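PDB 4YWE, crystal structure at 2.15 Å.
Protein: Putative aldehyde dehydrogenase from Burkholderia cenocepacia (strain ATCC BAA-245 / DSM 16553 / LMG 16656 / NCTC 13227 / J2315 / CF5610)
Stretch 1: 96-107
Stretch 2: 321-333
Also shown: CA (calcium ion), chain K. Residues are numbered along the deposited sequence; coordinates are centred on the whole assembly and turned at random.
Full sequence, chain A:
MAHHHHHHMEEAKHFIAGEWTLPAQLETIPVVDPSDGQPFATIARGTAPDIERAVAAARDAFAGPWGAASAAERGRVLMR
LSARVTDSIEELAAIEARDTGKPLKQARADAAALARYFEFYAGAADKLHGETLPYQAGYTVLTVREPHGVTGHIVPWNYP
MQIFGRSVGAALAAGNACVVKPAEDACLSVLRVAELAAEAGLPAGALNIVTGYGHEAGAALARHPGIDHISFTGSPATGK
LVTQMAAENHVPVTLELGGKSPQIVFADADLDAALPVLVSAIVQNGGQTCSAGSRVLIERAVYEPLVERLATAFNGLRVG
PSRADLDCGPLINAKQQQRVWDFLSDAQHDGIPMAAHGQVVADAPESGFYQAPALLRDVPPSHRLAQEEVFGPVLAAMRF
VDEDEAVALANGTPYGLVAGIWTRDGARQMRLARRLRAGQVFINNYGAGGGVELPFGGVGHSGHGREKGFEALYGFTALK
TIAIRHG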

# COMPACT_ATOMS: atom_id res chain seq x y z
N GLU A 96 0.83 -12.47 36.76
CA GLU A 96 -0.04 -11.38 36.35
C GLU A 96 -1.29 -11.31 37.22
O GLU A 96 -1.67 -10.23 37.69
N ALA A 97 -1.93 -12.45 37.43
CA ALA A 97 -3.16 -12.53 38.21
C ALA A 97 -2.93 -12.13 39.67
O ALA A 97 -3.78 -11.49 40.29
N ARG A 98 -1.78 -12.51 40.20
CA ARG A 98 -1.44 -12.21 41.59
C ARG A 98 -1.16 -10.73 41.79
O ARG A 98 -1.40 -10.17 42.86
N ASP A 99 -0.66 -10.09 40.73
CA ASP A 99 -0.20 -8.71 40.80
C ASP A 99 -1.30 -7.72 40.42
O ASP A 99 -1.39 -6.63 41.00
N THR A 100 -2.12 -8.09 39.45
CA THR A 100 -3.18 -7.20 38.96
C THR A 100 -4.52 -7.50 39.63
O THR A 100 -5.35 -6.60 39.79
N GLY A 101 -4.73 -8.76 40.00
CA GLY A 101 -5.95 -9.16 40.68
C GLY A 101 -6.98 -9.84 39.80
O GLY A 101 -7.99 -10.34 40.29
N LYS A 102 -6.73 -9.86 38.49
CA LYS A 102 -7.67 -10.45 37.55
C LYS A 102 -7.74 -11.96 37.72
O LYS A 102 -6.78 -12.59 38.16
N PRO A 103 -8.90 -12.56 37.39
CA PRO A 103 -9.08 -14.01 37.43
C PRO A 103 -8.07 -14.76 36.56
O PRO A 103 -7.56 -14.19 35.59
N LEU A 104 -7.80 -16.01 36.90
CA LEU A 104 -6.79 -16.81 36.20
C LEU A 104 -7.12 -16.99 34.72
O LEU A 104 -6.22 -17.04 33.88
N LYS A 105 -8.41 -17.09 34.41
CA LYS A 105 -8.85 -17.26 33.03
C LYS A 105 -8.47 -16.05 32.18
O LYS A 105 -8.06 -16.20 31.03
N GLN A 106 -8.61 -14.86 32.75
CA GLN A 106 -8.26 -13.62 32.06
C GLN A 106 -6.75 -13.43 32.00
O GLN A 106 -6.21 -12.97 30.99
N ALA A 107 -6.07 -13.78 33.08
CA ALA A 107 -4.62 -13.67 33.15
C ALA A 107 -3.95 -14.59 32.14
O ALA A 107 -2.88 -14.26 31.61
N PRO A 321 -11.43 -13.79 45.19
CA PRO A 321 -9.99 -13.78 44.97
C PRO A 321 -9.62 -14.20 43.55
O PRO A 321 -10.39 -14.91 42.90
N SER A 322 -8.46 -13.77 43.08
CA SER A 322 -7.99 -14.10 41.74
C SER A 322 -7.83 -15.61 41.56
O SER A 322 -8.10 -16.15 40.48
N ARG A 323 -7.38 -16.29 42.61
CA ARG A 323 -7.19 -17.74 42.55
C ARG A 323 -8.52 -18.48 42.45
O ARG A 323 -8.57 -19.60 41.94
N ALA A 324 -9.59 -17.85 42.92
CA ALA A 324 -10.92 -18.44 42.86
C ALA A 324 -11.41 -18.49 41.42
O ALA A 324 -12.28 -19.31 41.08
N ASP A 325 -10.86 -17.62 40.57
CA ASP A 325 -11.16 -17.59 39.14
C ASP A 325 -12.66 -17.49 38.88
O ASP A 325 -13.24 -18.32 38.19
N LEU A 326 -13.29 -16.46 39.44
CA LEU A 326 -14.72 -16.24 39.28
C LEU A 326 -14.99 -15.27 38.13
O LEU A 326 -14.14 -15.07 37.27
N ASP A 327 -16.18 -14.67 38.13
CA ASP A 327 -16.55 -13.72 37.08
C ASP A 327 -15.70 -12.46 37.15
O ASP A 327 -15.34 -11.88 36.13
N CYS A 328 -15.38 -12.04 38.37
CA CYS A 328 -14.64 -10.81 38.58
C CYS A 328 -13.73 -10.92 39.80
O CYS A 328 -14.04 -11.64 40.75
N GLY A 329 -12.61 -10.20 39.76
CA GLY A 329 -11.71 -10.14 40.90
C GLY A 329 -11.78 -8.80 41.58
O GLY A 329 -12.68 -8.00 41.31
N PRO A 330 -10.83 -8.53 42.49
CA PRO A 330 -10.76 -7.23 43.17
C PRO A 330 -10.22 -6.13 42.27
O PRO A 330 -9.68 -6.43 41.20
N LEU A 331 -10.36 -4.88 42.69
CA LEU A 331 -9.77 -3.77 41.95
C LEU A 331 -8.31 -3.64 42.35
O LEU A 331 -7.86 -4.28 43.30
N ILE A 332 -7.56 -2.81 41.62
CA ILE A 332 -6.11 -2.79 41.74
C ILE A 332 -5.62 -2.28 43.10
O ILE A 332 -4.60 -2.74 43.60
N ASN A 333 -6.35 -1.34 43.70
CA ASN A 333 -5.98 -0.82 45.02
C ASN A 333 -7.13 -0.08 45.69
O ASN A 333 -8.25 -0.03 45.18

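The most unusual feature of this contact is a helix start held by a side chain from a stretch more than 200 residues away. Pro103 sits at the N-cap position, right before the helix. Its ring side chain has no polar group. The carboxylate of Asp325 comes to the first turn from stretch 2. Its backbone is at phi 54° and psi 56°, its chi1 is t, and CA-to-CB points sideways, but the end of the side chain comes nearer to stretch 1. Lys105 N donates a hydrogen bond to Asp325 OD1 at 2.9 Å, with an angle of 164°. Leu104 N lies 3.0 Å from the same Asp325 OD1, but the angle is poor and no hydrogen bond is assigned. The carboxylate also rests on the proline ring, with Pro103 CB 3.3 Å from Asp325 OD1.

Ser322 is the other polar anchor. Its CA-to-CB bond points toward stretch 1, with chi1 t. Ser322 OG donates to Lys102 O at 2.7 Å. The hydroxyl also packs on the preceding helix, with Ala97 CB 3.2 Å from Ser322 OG. Ala97 points toward stretch 2.

The CA-to-CB bond of Pro103 points sideways, and the ring is C-gamma exo. Pro103 CG is 3.6 Å from Leu326 O. Leu104, rotamer m,t, lies over the Ser322 backbone, with Leu104 CG 3.6 Å from Ser322 O. Arg323 points away at CA-to-CB, but its m,m,m chain folds back, bringing Arg323 NE to 3.8 Å from Leu104 CD1. The approach to the guanidinium is oblique.

Two glycines allow the backbones to meet closely. Gly101 follows a helix with phi 101°, where a CB would jam against the preceding carbonyl and lie tight against Pro330 CG. A CB on Gly329 would clash with Gly101 O at 2.3 Å. That carbonyl instead meets the Pro330 ring, with Gly101 O 3.3 Å from Pro330 CD.

Ile332, chi1 t and chi2 p, reaches back to the end of the first helix. Ile332 CD1 is 3.5 Å from Thr100 O. Thr100 points away, with chi1 p, and Thr100 OG1 donates to Glu96 O at 2.8 Å.

Waters extend the contact. Water 1 donates to Thr100 O at 2.8 Å and to Pro330 O at 2.9 Å, bridging the stretches. Water 2 accepts from Gln106 NE2 at 2.7 Å and donates to Asp327 O at 3.2 Å. The calcium ion CA is bound by Asp99 O and Asp99 OD1, both at 2.5 Å, by waters 3 and 4, and by atoms elsewhere in the structure. Water 3 donates to Ile332 O at 2.9 Å, linking the metal site to stretch 2.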

# COMPACT_ATOMS: atom_id res chain seq x y z
CB GLU A 96 -0.43 -11.53 34.88
CG GLU A 96 -1.21 -10.35 34.31
CD GLU A 96 -0.31 -9.22 33.86
OE1 GLU A 96 0.53 -8.75 34.66
OE2 GLU A 96 -0.44 -8.79 32.69
CB ALA A 97 -3.75 -13.93 38.14
CB ARG A 98 -0.23 -13.04 42.02
CG ARG A 98 0.13 -12.94 43.49
CD ARG A 98 1.32 -13.83 43.82
NE ARG A 98 1.63 -13.83 45.25
CZ ARG A 98 2.70 -14.43 45.77
NH1 ARG A 98 3.56 -15.06 44.99
NH2 ARG A 98 2.91 -14.38 47.08
CB ASP A 99 1.02 -8.53 39.89
CG ASP A 99 1.81 -7.27 40.21
OD1 ASP A 99 1.53 -6.63 41.24
OD2 ASP A 99 2.71 -6.93 39.42
CB THR A 100 -3.35 -7.31 37.44
OG1 THR A 100 -3.91 -8.59 37.12
CG2 THR A 100 -2.02 -7.15 36.73
CB LYS A 102 -7.28 -10.09 36.11
CG LYS A 102 -5.94 -10.65 35.65
CD LYS A 102 -5.58 -10.12 34.27
CE LYS A 102 -5.45 -8.61 34.28
NZ LYS A 102 -5.27 -8.05 32.91
CB PRO A 103 -10.50 -14.20 36.90
CG PRO A 103 -11.20 -12.93 37.23
CD PRO A 103 -10.16 -11.86 37.08
CB LEU A 104 -6.65 -18.17 36.87
CG LEU A 104 -6.09 -18.15 38.30
CD1 LEU A 104 -5.99 -19.55 38.86
CD2 LEU A 104 -4.73 -17.46 38.32
CB LYS A 105 -10.37 -17.49 32.99
CG LYS A 105 -10.91 -17.80 31.60
CD LYS A 105 -12.41 -18.04 31.64
CE LYS A 105 -12.95 -18.39 30.27
NZ LYS A 105 -14.42 -18.63 30.29
CB GLN A 106 -8.93 -12.42 32.74
CG GLN A 106 -10.45 -12.48 32.75
CD GLN A 106 -11.08 -11.31 33.48
OE1 GLN A 106 -10.52 -10.21 33.51
NE2 GLN A 106 -12.25 -11.53 34.06
CB ALA A 107 -4.13 -13.98 34.56
CB PRO A 321 -9.47 -14.79 45.99
CG PRO A 321 -10.49 -14.79 47.07
CD PRO A 321 -11.80 -14.58 46.37
CB SER A 322 -6.67 -13.39 41.45
OG SER A 322 -6.00 -14.00 40.36
CB ARG A 323 -6.41 -18.23 43.78
CG ARG A 323 -4.97 -17.76 43.84
CD ARG A 323 -4.21 -18.12 42.57
NE ARG A 323 -4.29 -19.55 42.26
CZ ARG A 323 -3.37 -20.44 42.59
NH1 ARG A 323 -2.28 -20.06 43.25
NH2 ARG A 323 -3.53 -21.71 42.26
CB ALA A 324 -11.89 -17.66 43.73
CB ASP A 325 -10.58 -18.82 38.45
CG ASP A 325 -10.48 -18.65 36.94
OD1 ASP A 325 -10.40 -17.49 36.48
OD2 ASP A 325 -10.47 -19.67 36.22
CB LEU A 326 -15.33 -15.73 40.58
CG LEU A 326 -15.09 -16.64 41.79
CD1 LEU A 326 -15.62 -16.00 43.07
CD2 LEU A 326 -15.71 -18.01 41.57
CB ASP A 327 -18.03 -13.35 37.18
CG ASP A 327 -18.94 -14.55 37.06
OD1 ASP A 327 -19.01 -15.15 35.97
OD2 ASP A 327 -19.59 -14.90 38.07
CB CYS A 328 -15.62 -9.64 38.74
SG CYS A 328 -14.85 -8.01 38.76
CB PRO A 330 -9.80 -7.50 44.33
CG PRO A 330 -8.89 -8.56 43.80
CD PRO A 330 -9.75 -9.43 42.92
CB LEU A 331 -10.54 -2.47 42.22
CG LEU A 331 -12.02 -2.51 41.85
CD1 LEU A 331 -12.67 -1.15 42.02
CD2 LEU A 331 -12.20 -3.03 40.43
CB ILE A 332 -5.48 -1.98 40.58
CG1 ILE A 332 -3.96 -2.18 40.53
CG2 ILE A 332 -5.84 -0.51 40.68
CD1 ILE A 332 -3.55 -3.62 40.30
CB ASN A 333 -4.75 0.09 44.91
CG ASN A 333 -4.92 1.21 43.90
OD1 ASN A 333 -6.02 1.73 43.71
ND2 ASN A 333 -3.83 1.58 43.25
CA CA K . -0.04 -5.39 42.67
O HOH W 1 -7.69 -5.12 39.63
O HOH W 2 -13.41 -9.47 35.44
O HOH W 3 -2.08 -4.23 43.31
O HOH W 4 1.26 -3.53 43.82